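Local coordinates for protein putative tagatose-6-phosphate ketose/aldose isomerase (Escherichia coli, PDB 3C3J) that is of unestablished function but belongs to the sugar isomerase (SIS) family and carries two SIS domains, at residues A[219-230]-A[271-281]. Numbering follows the deposited sequence.
Sequences FGYAPWKRIVYL and LVDDETLVVVF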
ATOM      1  N   PHE A 219      -8.663 -20.224 -13.583  1.00 23.07           N
ATOM      2  CA  PHE A 219      -7.269 -20.388 -13.984  1.00 23.01           C
ATOM      3  C   PHE A 219      -6.893 -21.875 -13.907  1.00 24.06           C
ATOM      4  O   PHE A 219      -5.883 -22.267 -14.490  1.00 25.89           O
ATOM      5  CB  PHE A 219      -6.307 -19.573 -13.116  1.00 21.16           C
ATOM      6  CG  PHE A 219      -6.676 -18.106 -12.993  1.00 19.82           C
ATOM      7  CD1 PHE A 219      -7.114 -17.393 -14.087  1.00 19.24           C
ATOM      8  CD2 PHE A 219      -6.555 -17.446 -11.781  1.00 17.43           C
ATOM      9  CE1 PHE A 219      -7.463 -16.044 -13.980  1.00 18.60           C
ATOM     10  CE2 PHE A 219      -6.923 -16.085 -11.664  1.00 17.30           C
ATOM     11  CZ  PHE A 219      -7.364 -15.408 -12.762  1.00 18.09           C
ATOM     12  N   GLY A 220      -7.675 -22.681 -13.178  1.00 24.50           N
ATOM     13  CA  GLY A 220      -7.449 -24.134 -13.101  1.00 24.39           C
ATOM     14  C   GLY A 220      -7.082 -24.598 -11.711  1.00 24.79           C
ATOM     15  O   GLY A 220      -7.128 -23.823 -10.760  1.00 24.32           O
ATOM     16  N   TYR A 221      -6.714 -25.875 -11.595  1.00 24.43           N
ATOM     17  CA  TYR A 221      -6.412 -26.495 -10.298  1.00 24.69           C
ATOM     18  C   TYR A 221      -4.986 -27.057 -10.163  1.00 25.25           C
ATOM     19  O   TYR A 221      -4.767 -28.066  -9.478  1.00 27.41           O
ATOM     20  CB  TYR A 221      -7.424 -27.598  -9.999  1.00 24.45           C
ATOM     21  CG  TYR A 221      -8.871 -27.128 -10.014  1.00 24.14           C
ATOM     22  CD1 TYR A 221      -9.343 -26.230  -9.054  1.00 23.46           C
ATOM     23  CD2 TYR A 221      -9.773 -27.607 -10.967  1.00 24.14           C
ATOM     24  CE1 TYR A 221     -10.664 -25.813  -9.051  1.00 24.69           C
ATOM     25  CE2 TYR A 221     -11.079 -27.193 -10.983  1.00 23.68           C
ATOM     26  CZ  TYR A 221     -11.529 -26.297 -10.018  1.00 23.80           C
ATOM     27  OH  TYR A 221     -12.829 -25.888 -10.011  1.00 23.40           O
ATOM     28  N   ALA A 222      -4.016 -26.396 -10.773  1.00 24.62           N
ATOM     29  CA  ALA A 222      -2.610 -26.784 -10.635  1.00 23.93           C
ATOM     30  C   ALA A 222      -2.126 -26.629  -9.194  1.00 23.50           C
ATOM     31  O   ALA A 222      -2.682 -25.853  -8.419  1.00 23.11           O
ATOM     32  CB  ALA A 222      -1.730 -25.978 -11.599  1.00 24.28           C
ATOM     33  N   PRO A 223      -1.077 -27.372  -8.816  1.00 23.03           N
ATOM     34  CA  PRO A 223      -0.633 -27.358  -7.432  1.00 22.56           C
ATOM     35  C   PRO A 223       0.259 -26.138  -7.083  1.00 22.21           C
ATOM     36  O   PRO A 223       1.326 -26.279  -6.482  1.00 21.08           O
ATOM     37  CB  PRO A 223       0.123 -28.673  -7.320  1.00 23.23           C
ATOM     38  CG  PRO A 223       0.694 -28.888  -8.711  1.00 23.39           C
ATOM     39  CD  PRO A 223      -0.288 -28.296  -9.657  1.00 22.97           C
ATOM     40  N   TRP A 224      -0.195 -24.944  -7.436  1.00 21.28           N
ATOM     41  CA  TRP A 224       0.529 -23.742  -7.034  1.00 20.93           C
ATOM     42  C   TRP A 224       0.427 -23.543  -5.518  1.00 20.31           C
ATOM     43  O   TRP A 224      -0.557 -23.955  -4.890  1.00 20.52           O
ATOM     44  CB  TRP A 224       0.037 -22.498  -7.795  1.00 20.75           C
ATOM     45  CG  TRP A 224      -1.387 -22.543  -8.161  1.00 20.57           C
ATOM     46  CD1 TRP A 224      -2.440 -22.654  -7.315  1.00 20.19           C
ATOM     47  CD2 TRP A 224      -1.924 -22.521  -9.476  1.00 18.64           C
ATOM     48  NE1 TRP A 224      -3.605 -22.686  -8.014  1.00 20.01           N
ATOM     49  CE2 TRP A 224      -3.321 -22.604  -9.350  1.00 19.91           C
ATOM     50  CE3 TRP A 224      -1.360 -22.426 -10.750  1.00 20.26           C
ATOM     51  CZ2 TRP A 224      -4.172 -22.597 -10.445  1.00 20.60           C
ATOM     52  CZ3 TRP A 224      -2.203 -22.427 -11.846  1.00 19.93           C
ATOM     53  CH2 TRP A 224      -3.591 -22.514 -11.686  1.00 20.64           C
ATOM     54  N   LYS A 225       1.476 -22.949  -4.956  1.00 19.81           N
ATOM     55  CA  LYS A 225       1.581 -22.603  -3.542  1.00 19.55           C
ATOM     56  C   LYS A 225       1.587 -21.083  -3.308  1.00 18.40           C
ATOM     57  O   LYS A 225       1.447 -20.614  -2.170  1.00 17.53           O
ATOM     58  CB  LYS A 225       2.901 -23.125  -2.994  1.00 20.89           C
ATOM     59  CG  LYS A 225       3.053 -24.644  -3.075  1.00 23.14           C
ATOM     60  CD  LYS A 225       2.321 -25.338  -1.959  1.00 27.70           C
ATOM     61  CE  LYS A 225       2.811 -26.800  -1.808  1.00 29.78           C
ATOM     62  NZ  LYS A 225       4.293 -26.879  -1.582  1.00 33.73           N
ATOM     63  N   ARG A 226       1.817 -20.328  -4.369  1.00 16.96           N
ATOM     64  CA  ARG A 226       1.828 -18.861  -4.286  1.00 16.64           C
ATOM     65  C   ARG A 226       1.080 -18.319  -5.471  1.00 16.02           C
ATOM     66  O   ARG A 226       1.179 -18.856  -6.582  1.00 15.30           O
ATOM     67  CB  ARG A 226       3.247 -18.307  -4.298  1.00 15.94           C
ATOM     68  CG  ARG A 226       4.124 -18.852  -3.170  1.00 15.54           C
ATOM     69  CD  ARG A 226       5.534 -18.302  -3.220  1.00 15.92           C
ATOM     70  NE  ARG A 226       6.294 -18.662  -2.020  1.00 14.65           N
ATOM     71  CZ  ARG A 226       7.564 -18.307  -1.788  1.00 16.55           C
ATOM     72  NH1 ARG A 226       8.157 -18.687  -0.667  1.00 17.03           N
ATOM     73  NH2 ARG A 226       8.236 -17.575  -2.664  1.00 17.12           N
ATOM     74  N   ILE A 227       0.325 -17.260  -5.220  1.00 15.20           N
ATOM     75  CA  ILE A 227      -0.286 -16.506  -6.284  1.00 16.56           C
ATOM     76  C   ILE A 227       0.085 -15.038  -6.140  1.00 15.70           C
ATOM     77  O   ILE A 227       0.108 -14.502  -5.031  1.00 15.07           O
ATOM     78  CB  ILE A 227      -1.828 -16.703  -6.346  1.00 15.97           C
ATOM     79  CG1 ILE A 227      -2.409 -15.940  -7.536  1.00 16.81           C
ATOM     80  CG2 ILE A 227      -2.507 -16.302  -5.062  1.00 19.45           C
ATOM     81  CD1 ILE A 227      -3.803 -16.387  -7.921  1.00 18.85           C
ATOM     82  N   VAL A 228       0.413 -14.417  -7.267  1.00 14.82           N
ATOM     83  CA  VAL A 228       0.726 -13.008  -7.309  1.00 15.24           C
ATOM     84  C   VAL A 228      -0.157 -12.353  -8.350  1.00 14.78           C
ATOM     85  O   VAL A 228      -0.169 -12.776  -9.520  1.00 15.18           O
ATOM     86  CB  VAL A 228       2.189 -12.699  -7.698  1.00 15.33           C
ATOM     87  CG1 VAL A 228       2.445 -11.139  -7.522  1.00 15.62           C
ATOM     88  CG2 VAL A 228       3.147 -13.537  -6.896  1.00 17.31           C
ATOM     89  N   TYR A 229      -0.879 -11.315  -7.924  1.00 13.53           N
ATOM     90  CA  TYR A 229      -1.611 -10.461  -8.864  1.00 13.32           C
ATOM     91  C   TYR A 229      -0.885  -9.151  -9.068  1.00 12.64           C
ATOM     92  O   TYR A 229      -0.455  -8.522  -8.087  1.00 11.82           O
ATOM     93  CB  TYR A 229      -3.031 -10.176  -8.347  1.00 13.61           C
ATOM     94  CG  TYR A 229      -3.987 -11.350  -8.403  1.00 12.96           C
ATOM     95  CD1 TYR A 229      -4.726 -11.623  -9.556  1.00 13.77           C
ATOM     96  CD2 TYR A 229      -4.220 -12.129  -7.278  1.00 13.36           C
ATOM     97  CE1 TYR A 229      -5.644 -12.674  -9.601  1.00 13.51           C
ATOM     98  CE2 TYR A 229      -5.123 -13.173  -7.301  1.00 12.90           C
ATOM     99  CZ  TYR A 229      -5.839 -13.443  -8.470  1.00 13.01           C
ATOM    100  OH  TYR A 229      -6.745 -14.472  -8.488  1.00 14.18           O
ATOM    101  N   LEU A 230      -0.792  -8.714 -10.323  1.00 12.76           N
ATOM    102  CA  LEU A 230      -0.093  -7.470 -10.703  1.00 12.86           C
ATOM    103  C   LEU A 230      -0.998  -6.549 -11.506  1.00 12.72           C
ATOM    104  O   LEU A 230      -1.723  -6.989 -12.409  1.00 13.40           O
ATOM    105  CB  LEU A 230       1.179  -7.772 -11.514  1.00 12.64           C
ATOM    106  CG  LEU A 230       2.230  -8.720 -10.923  1.00 13.12           C
ATOM    107  CD1 LEU A 230       3.371  -9.043 -11.907  1.00 15.13           C
ATOM    108  CD2 LEU A 230       2.790  -8.135  -9.623  1.00 11.25           C
ATOM    109  N   LEU A 271      10.014 -13.526  -5.088  1.00 21.64           N
ATOM    110  CA  LEU A 271       9.028 -14.497  -4.654  1.00 21.86           C
ATOM    111  C   LEU A 271       8.596 -15.503  -5.752  1.00 21.36           C
ATOM    112  O   LEU A 271       8.049 -16.558  -5.448  1.00 20.31           O
ATOM    113  CB  LEU A 271       7.853 -13.785  -3.972  1.00 22.16           C
ATOM    114  CG  LEU A 271       6.769 -13.192  -4.829  1.00 23.81           C
ATOM    115  CD1 LEU A 271       5.802 -14.293  -5.188  1.00 25.19           C
ATOM    116  CD2 LEU A 271       6.076 -12.014  -4.082  1.00 23.34           C
ATOM    117  N   VAL A 272       8.833 -15.190  -7.019  1.00 20.36           N
ATOM    118  CA  VAL A 272       8.409 -16.087  -8.084  1.00 20.85           C
ATOM    119  C   VAL A 272       9.235 -17.391  -8.079  1.00 20.84           C
ATOM    120  O   VAL A 272      10.452 -17.379  -8.234  1.00 21.34           O
ATOM    121  CB  VAL A 272       8.489 -15.421  -9.469  1.00 19.90           C
ATOM    122  CG1 VAL A 272       8.072 -16.400 -10.561  1.00 20.84           C
ATOM    123  CG2 VAL A 272       7.610 -14.167  -9.522  1.00 20.11           C
ATOM    124  N   ASP A 273       8.556 -18.503  -7.849  1.00 20.85           N
ATOM    125  CA  ASP A 273       9.198 -19.817  -7.926  1.00 21.02           C
ATOM    126  C   ASP A 273       8.362 -20.728  -8.825  1.00 20.83           C
ATOM    127  O   ASP A 273       7.361 -20.287  -9.419  1.00 19.85           O
ATOM    128  CB  ASP A 273       9.418 -20.410  -6.524  1.00 21.41           C
ATOM    129  CG  ASP A 273       8.115 -20.703  -5.758  1.00 20.52           C
ATOM    130  OD1 ASP A 273       7.040 -20.903  -6.355  1.00 20.78           O
ATOM    131  OD2 ASP A 273       8.172 -20.766  -4.514  1.00 22.84           O
ATOM    132  N   ASP A 274       8.767 -21.995  -8.938  1.00 21.05           N
ATOM    133  CA  ASP A 274       8.091 -22.917  -9.853  1.00 21.45           C
ATOM    134  C   ASP A 274       6.765 -23.481  -9.311  1.00 21.17           C
ATOM    135  O   ASP A 274       6.177 -24.365  -9.922  1.00 20.60           O
ATOM    136  CB  ASP A 274       9.043 -24.044 -10.332  1.00 22.50           C
ATOM    137  CG  ASP A 274       9.454 -25.006  -9.227  1.00 24.52           C
ATOM    138  OD1 ASP A 274       8.920 -24.924  -8.100  1.00 27.06           O
ATOM    139  OD2 ASP A 274      10.337 -25.871  -9.499  1.00 28.93           O
ATOM    140  N   GLU A 275       6.320 -22.977  -8.160  1.00 20.13           N
ATOM    141  CA  GLU A 275       4.991 -23.247  -7.637  1.00 20.42           C
ATOM    142  C   GLU A 275       4.142 -21.963  -7.552  1.00 19.50           C
ATOM    143  O   GLU A 275       3.162 -21.926  -6.826  1.00 20.21           O
ATOM    144  CB  GLU A 275       5.101 -23.856  -6.261  1.00 20.22           C
ATOM    145  CG  GLU A 275       5.829 -25.191  -6.246  1.00 22.15           C
ATOM    146  CD  GLU A 275       5.998 -25.693  -4.837  1.00 24.27           C
ATOM    147  OE1 GLU A 275       6.596 -24.975  -3.997  1.00 31.98           O
ATOM    148  OE2 GLU A 275       5.502 -26.792  -4.548  1.00 30.57           O
ATOM    149  N   THR A 276       4.539 -20.935  -8.301  1.00 18.41           N
ATOM    150  CA  THR A 276       3.871 -19.634  -8.296  1.00 18.53           C
ATOM    151  C   THR A 276       3.084 -19.397  -9.571  1.00 17.65           C
ATOM    152  O   THR A 276       3.616 -19.572 -10.673  1.00 18.52           O
ATOM    153  CB  THR A 276       4.893 -18.467  -8.168  1.00 18.74           C
ATOM    154  OG1 THR A 276       5.680 -18.615  -6.980  1.00 18.51           O
ATOM    155  CG2 THR A 276       4.181 -17.102  -8.163  1.00 17.47           C
ATOM    156  N   LEU A 277       1.823 -18.991  -9.399  1.00 17.15           N
ATOM    157  CA  LEU A 277       0.981 -18.440 -10.451  1.00 16.53           C
ATOM    158  C   LEU A 277       1.083 -16.926 -10.396  1.00 16.01           C
ATOM    159  O   LEU A 277       0.865 -16.339  -9.347  1.00 15.28           O
ATOM    160  CB  LEU A 277      -0.495 -18.800 -10.210  1.00 17.26           C
ATOM    161  CG  LEU A 277      -1.590 -18.122 -11.060  1.00 16.62           C
ATOM    162  CD1 LEU A 277      -1.436 -18.380 -12.557  1.00 16.84           C
ATOM    163  CD2 LEU A 277      -2.964 -18.586 -10.604  1.00 17.22           C
ATOM    164  N   VAL A 278       1.349 -16.314 -11.535  1.00 15.51           N
ATOM    165  CA  VAL A 278       1.354 -14.862 -11.666  1.00 15.13           C
ATOM    166  C   VAL A 278       0.236 -14.469 -12.612  1.00 15.47           C
ATOM    167  O   VAL A 278       0.159 -14.970 -13.751  1.00 15.68           O
ATOM    168  CB  VAL A 278       2.697 -14.338 -12.226  1.00 15.22           C
ATOM    169  CG1 VAL A 278       2.632 -12.804 -12.427  1.00 15.18           C
ATOM    170  CG2 VAL A 278       3.886 -14.746 -11.294  1.00 14.45           C
ATOM    171  N   VAL A 279      -0.636 -13.563 -12.161  1.00 14.90           N
ATOM    172  CA  VAL A 279      -1.715 -13.044 -13.006  1.00 14.96           C
ATOM    173  C   VAL A 279      -1.529 -11.547 -13.213  1.00 14.65           C
ATOM    174  O   VAL A 279      -1.419 -10.791 -12.252  1.00 15.05           O
ATOM    175  CB  VAL A 279      -3.113 -13.348 -12.407  1.00 14.55           C
ATOM    176  CG1 VAL A 279      -4.232 -12.808 -13.325  1.00 14.68           C
ATOM    177  CG2 VAL A 279      -3.269 -14.846 -12.126  1.00 13.57           C
ATOM    178  N   VAL A 280      -1.514 -11.127 -14.471  1.00 14.96           N
ATOM    179  CA  VAL A 280      -1.279  -9.736 -14.827  1.00 15.00           C
ATOM    180  C   VAL A 280      -2.547  -9.133 -15.387  1.00 15.28           C
ATOM    181  O   VAL A 280      -3.056  -9.582 -16.422  1.00 15.48           O
ATOM    182  CB  VAL A 280      -0.122  -9.582 -15.834  1.00 14.86           C
ATOM    183  CG1 VAL A 280       0.099  -8.097 -16.185  1.00 15.73           C
ATOM    184  CG2 VAL A 280       1.161 -10.234 -15.278  1.00 15.30           C
ATOM    185  N   PHE A 281      -3.042  -8.106 -14.703  1.00 14.79           N
ATOM    186  CA  PHE A 281      -4.168  -7.305 -15.166  1.00 14.73           C
ATOM    187  C   PHE A 281      -3.628  -6.186 -16.095  1.00 15.38           C
ATOM    188  O   PHE A 281      -3.105  -5.168 -15.627  1.00 15.20           O
ATOM    189  CB  PHE A 281      -4.915  -6.650 -13.986  1.00 14.33           C
ATOM    190  CG  PHE A 281      -5.518  -7.618 -12.968  1.00 14.56           C
ATOM    191  CD1 PHE A 281      -5.825  -8.949 -13.278  1.00 12.86           C
ATOM    192  CD2 PHE A 281      -5.865  -7.147 -11.713  1.00 14.40           C
ATOM    193  CE1 PHE A 281      -6.383  -9.785 -12.332  1.00 13.57           C
ATOM    194  CE2 PHE A 281      -6.456  -7.961 -10.771  1.00 14.55           C
ATOM    195  CZ  PHE A 281      -6.735  -9.280 -11.075  1.00 13.88           C
TER
HETATM  196  O   HOH W   1       3.469 -27.769  -5.932  1.00 35.51           O
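Arg226 and Thr276 open a parallel pairing of strands 226-230 and 276-281. These are neighbouring inner strands of the five-stranded parallel sheet in the second SIS domain, a Rossmann-like alpha/beta fold. Five backbone bonds zigzag between them, from Leu277 N to Arg226 O (2.9 Å) through Phe281 N to Leu230 O. At the start, Glu275 O accepts both Lys225 N and Arg226 N.

The Arg226 side chain leaves the sheet on the face it shares with Val228. CB, CG and CD run along Thr276 OG1, CB at 3.6 Å; CD also passes Leu271 O. The chain stays extended to NE (chi2 179°, chi3 171°). NH2 donates in the guanidinium plane to Leu271 O, 3.0 Å away. NH2 also donates to Gly252 O of the second subunit, joining Leu271 to the dimer partner. Asp273 OD2 sits over one guanidinium face, above NE and CZ and 3.7 Å from NH2, a long salt bridge with no N-H directed at it. Asp273 OD1 accepts Glu275 N, which makes an Asx turn, and Thr276 OG1 from the opposite face of the carboxylate.

On the other sheet face, Leu277 CD2 lies over the Trp224 six-membered ring, 3.9 Å from its centroid, and meets Ile227 CD1. Val279 CG2 sits over the Phe219 ring. At the solvent side, Lys225 NZ pairs with Glu275 OE2 at 3.2 Å, and a water links that oxygen to Pro223 O.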